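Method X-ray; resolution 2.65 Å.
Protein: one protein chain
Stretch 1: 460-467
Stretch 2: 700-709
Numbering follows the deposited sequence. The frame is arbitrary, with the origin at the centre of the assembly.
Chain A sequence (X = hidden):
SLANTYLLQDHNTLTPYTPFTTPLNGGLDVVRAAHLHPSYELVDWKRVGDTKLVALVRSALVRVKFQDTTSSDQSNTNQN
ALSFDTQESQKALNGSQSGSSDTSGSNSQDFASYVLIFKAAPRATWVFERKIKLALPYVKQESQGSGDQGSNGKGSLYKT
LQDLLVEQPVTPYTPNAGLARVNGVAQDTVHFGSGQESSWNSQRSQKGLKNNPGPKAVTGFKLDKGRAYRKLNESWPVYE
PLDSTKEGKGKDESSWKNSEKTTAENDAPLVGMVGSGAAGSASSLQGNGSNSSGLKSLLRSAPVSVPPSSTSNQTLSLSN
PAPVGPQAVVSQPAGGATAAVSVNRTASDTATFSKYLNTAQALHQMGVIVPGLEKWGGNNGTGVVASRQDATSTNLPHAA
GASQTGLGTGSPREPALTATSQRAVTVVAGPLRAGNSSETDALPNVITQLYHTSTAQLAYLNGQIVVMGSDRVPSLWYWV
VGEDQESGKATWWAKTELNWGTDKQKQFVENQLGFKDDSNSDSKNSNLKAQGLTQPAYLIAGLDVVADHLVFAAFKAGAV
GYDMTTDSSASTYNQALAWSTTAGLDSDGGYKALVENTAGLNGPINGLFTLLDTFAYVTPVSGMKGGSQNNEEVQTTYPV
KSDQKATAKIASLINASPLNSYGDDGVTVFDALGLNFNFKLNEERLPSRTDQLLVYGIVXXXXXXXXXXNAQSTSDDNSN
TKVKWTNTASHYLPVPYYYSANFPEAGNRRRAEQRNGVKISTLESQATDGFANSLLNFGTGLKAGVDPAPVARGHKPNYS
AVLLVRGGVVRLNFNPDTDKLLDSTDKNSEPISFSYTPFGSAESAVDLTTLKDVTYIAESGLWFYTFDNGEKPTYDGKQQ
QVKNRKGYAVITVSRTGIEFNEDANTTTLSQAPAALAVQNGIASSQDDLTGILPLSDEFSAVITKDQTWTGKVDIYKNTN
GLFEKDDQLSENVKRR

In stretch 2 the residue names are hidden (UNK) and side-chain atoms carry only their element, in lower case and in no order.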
# COMPACT_ATOMS: atom_id res chain seq x y z
N TYR A 460 7.87 14.48 11.47
CA TYR A 460 8.15 15.01 12.80
C TYR A 460 6.99 15.91 13.22
O TYR A 460 6.59 16.80 12.47
CB TYR A 460 9.49 15.77 12.82
CG TYR A 460 9.81 16.40 14.16
CD1 TYR A 460 9.29 17.64 14.51
CD2 TYR A 460 10.65 15.77 15.08
CE1 TYR A 460 9.57 18.23 15.74
CE2 TYR A 460 10.94 16.35 16.31
CZ TYR A 460 10.40 17.58 16.64
OH TYR A 460 10.68 18.18 17.85
N LEU A 461 6.47 15.68 14.43
CA LEU A 461 5.38 16.46 15.00
C LEU A 461 5.56 16.67 16.51
O LEU A 461 5.26 15.76 17.30
CB LEU A 461 4.01 15.83 14.69
CG LEU A 461 2.76 16.68 15.04
CD1 LEU A 461 2.57 17.82 14.06
CD2 LEU A 461 1.51 15.82 15.10
N ASN A 462 6.05 17.86 16.89
CA ASN A 462 6.23 18.28 18.28
C ASN A 462 6.92 17.23 19.17
O ASN A 462 6.28 16.66 20.07
CB ASN A 462 4.89 18.75 18.87
CG ASN A 462 4.40 20.07 18.31
OD1 ASN A 462 3.87 20.15 17.20
ND2 ASN A 462 4.59 21.13 19.09
N GLY A 463 8.19 16.95 18.89
CA GLY A 463 9.01 16.00 19.64
C GLY A 463 8.72 14.54 19.37
O GLY A 463 9.35 13.66 19.98
N GLN A 464 7.78 14.26 18.47
CA GLN A 464 7.39 12.90 18.10
C GLN A 464 7.75 12.64 16.66
O GLN A 464 7.50 13.48 15.79
CB GLN A 464 5.89 12.65 18.33
CG GLN A 464 5.43 12.90 19.75
CD GLN A 464 4.50 11.82 20.20
OE1 GLN A 464 4.94 10.74 20.62
NE2 GLN A 464 3.20 12.08 20.13
N ILE A 465 8.33 11.47 16.40
CA ILE A 465 8.70 11.04 15.06
C ILE A 465 7.86 9.85 14.70
O ILE A 465 7.77 8.89 15.47
CB ILE A 465 10.23 10.78 14.92
CG1 ILE A 465 11.06 12.04 15.26
CG2 ILE A 465 10.57 10.27 13.52
CD1 ILE A 465 11.74 12.00 16.57
N VAL A 466 7.21 9.92 13.54
CA VAL A 466 6.37 8.85 13.00
C VAL A 466 7.09 8.26 11.80
O VAL A 466 7.54 9.00 10.93
CB VAL A 466 4.92 9.32 12.67
CG1 VAL A 466 4.03 8.13 12.29
CG2 VAL A 466 4.31 10.10 13.83
N VAL A 467 7.24 6.93 11.78
CA VAL A 467 7.89 6.20 10.68
C VAL A 467 6.91 5.17 10.14
O VAL A 467 6.29 4.47 10.93
CB VAL A 467 9.25 5.56 11.10
CG1 VAL A 467 9.87 4.75 9.96
CG2 VAL A 467 10.23 6.62 11.61
N UNK A 700 -4.36 13.28 15.49
CA UNK A 700 -3.86 14.22 16.49
C UNK A 700 -2.85 13.59 17.46
O UNK A 700 -2.72 12.36 17.50
n UNK A 700 -7.15 13.79 17.55
c UNK A 700 -5.02 14.85 17.27
o UNK A 700 -5.51 13.20 18.94
c UNK A 700 -5.91 13.87 17.99
N UNK A 701 -2.16 14.45 18.26
CA UNK A 701 -1.15 14.06 19.25
C UNK A 701 -1.60 13.00 20.24
O UNK A 701 -0.80 12.11 20.55
c UNK A 701 -0.59 15.29 19.99
o UNK A 701 1.49 17.32 20.94
c UNK A 701 1.66 16.54 19.97
o UNK A 701 2.79 16.14 19.61
c UNK A 701 0.45 16.07 19.20
N UNK A 702 -2.85 13.08 20.75
CA UNK A 702 -3.36 12.09 21.71
C UNK A 702 -3.57 10.72 21.04
O UNK A 702 -3.32 9.69 21.67
o UNK A 702 -5.81 12.35 21.66
c UNK A 702 -4.62 12.58 22.40
N UNK A 703 -3.98 10.71 19.75
CA UNK A 703 -4.15 9.48 18.97
C UNK A 703 -2.78 8.86 18.70
O UNK A 703 -2.64 7.64 18.75
o UNK A 703 -8.15 9.81 16.25
c UNK A 703 -7.13 10.46 16.58
o UNK A 703 -6.70 11.45 15.93
c UNK A 703 -4.91 9.76 17.66
c UNK A 703 -6.39 10.06 17.84
N UNK A 704 -1.77 9.71 18.45
CA UNK A 704 -0.39 9.28 18.23
C UNK A 704 0.23 8.77 19.52
O UNK A 704 0.96 7.78 19.49
c UNK A 704 0.46 10.43 17.66
c UNK A 704 0.78 9.64 15.27
c UNK A 704 0.91 12.07 15.82
c UNK A 704 0.26 10.75 16.17
N UNK A 705 -0.10 9.41 20.67
CA UNK A 705 0.39 9.04 22.00
C UNK A 705 -0.13 7.67 22.40
O UNK A 705 0.59 6.92 23.06
c UNK A 705 0.86 10.06 24.29
c UNK A 705 -0.00 10.08 23.04
c UNK A 705 1.15 11.02 26.57
c UNK A 705 0.43 11.13 25.25
n UNK A 705 0.98 12.23 27.42
N UNK A 706 -1.38 7.32 21.99
CA UNK A 706 -1.99 6.02 22.25
C UNK A 706 -1.25 4.92 21.51
O UNK A 706 -1.07 3.84 22.07
c UNK A 706 -3.46 6.03 21.87
o UNK A 706 -4.17 6.91 22.72
N UNK A 707 -0.78 5.21 20.28
CA UNK A 707 -0.02 4.28 19.45
C UNK A 707 1.36 4.02 20.06
O UNK A 707 1.82 2.88 20.02
c UNK A 707 0.11 4.82 18.04
N UNK A 708 1.99 5.06 20.66
CA UNK A 708 3.30 4.94 21.32
C UNK A 708 3.14 4.11 22.60
O UNK A 708 3.96 3.21 22.84
n UNK A 708 6.57 10.57 23.59
c UNK A 708 6.85 9.31 23.29
n UNK A 708 6.00 8.58 22.58
c UNK A 708 6.23 7.20 22.20
c UNK A 708 5.09 6.29 22.59
c UNK A 708 3.91 6.32 21.61
n UNK A 708 7.99 8.78 23.72
N UNK A 709 2.09 4.39 23.39
CA UNK A 709 1.77 3.69 24.63
C UNK A 709 1.44 2.23 24.37
O UNK A 709 1.95 1.36 25.08
c UNK A 709 0.63 4.40 25.39
o UNK A 709 0.39 7.60 27.31
o UNK A 709 -1.19 6.29 26.50
c UNK A 709 1.09 5.66 26.12
c UNK A 709 0.02 6.58 26.68

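Position 700 comes just before the helix. Its side chain has two carbons, the second carrying one oxygen and one nitrogen, and it points away from stretch 1. An amide on so short a chain is asparagine. Asn700 is the N-cap: its OD1 accepts from the backbone N of position 703 at 3.0 Å.

Position 701 has three side-chain carbons, the last carrying two oxygens. The CA-to-CB bond points sideways, but the end of the chain comes nearer to stretch 1. One terminal oxygen lies close to the turn at Leu461 and Asn462. This is a carboxylate on a three-carbon chain, so glutamate. Glu701 OE2 is 3.4 Å from Leu461 O and 3.4 Å from Asn462 CB. The first pair joins two acceptors and is no hydrogen bond.

Position 702 has one carbon and one oxygen, points away, and touches nothing on stretch 1. It is serine. Ser702 OG donates to Asn700 OD1 at 2.9 Å, so the same oxygen accepts twice.

Position 703 again shows three carbons and a terminal pair of oxygens. It is out of reach of stretch 1. It is glutamate. Glu703 OE1 accepts from Asn700 N at 3.0 Å, so the first turn of the helix is tied in both directions.

Position 704 has four carbons, forked at the second, and no polar atom. It points toward stretch 1 and meets the side chains of Leu461, Gln464 and Val466. The fork one carbon beyond CB marks leucine. Leu704 CD1 lies 3.9 Å from Leu461 CD2, and Leu704 CD2 lies 3.8 Å from Val466 CG2.

Position 705 has four carbons in a row ending in nitrogen. Its side chain starts sideways and its end leads away. This is lysine. Lys705 is exposed and extended, with all four chi angles t.

Position 706 has one carbon and one oxygen and does not reach stretch 1. It is serine. Ser706 OG donates to Ser702 O at 3.1 Å, back along the helix.

Position 707 has a single carbon, buried but out of reach. It is alanine.

Position 708 has three carbons, a nitrogen, then a carbon carrying two more nitrogens. It points toward stretch 1 and approaches the Gln464 amide. The guanidinium identifies arginine. Arg708 NE donates to Gln464 OE1 at 3.1 Å, a weak bond with an angle of 125° at the hydrogen.

Position 709 has three carbons and two terminal oxygens, exposed and out of reach. It is glutamate.

The helix crosses strand 464-467 at 71°, with axes 10.6 Å apart at closest approach. Side chains fill that gap. Leu704 packs against Leu461 and Val466, giving the contact an apolar part. Gln464 has the most area covered on stretch 1; its NE2 lies 4.0 Å from Leu704 CB, while its OE1 takes the weak bond from Arg708. Arg708 NE to Gln464 OE1 thus adds a weak hydrogen bond beside the apolar packing of Leu704.

Stretch 2, residues 700-709: NESELKSARE
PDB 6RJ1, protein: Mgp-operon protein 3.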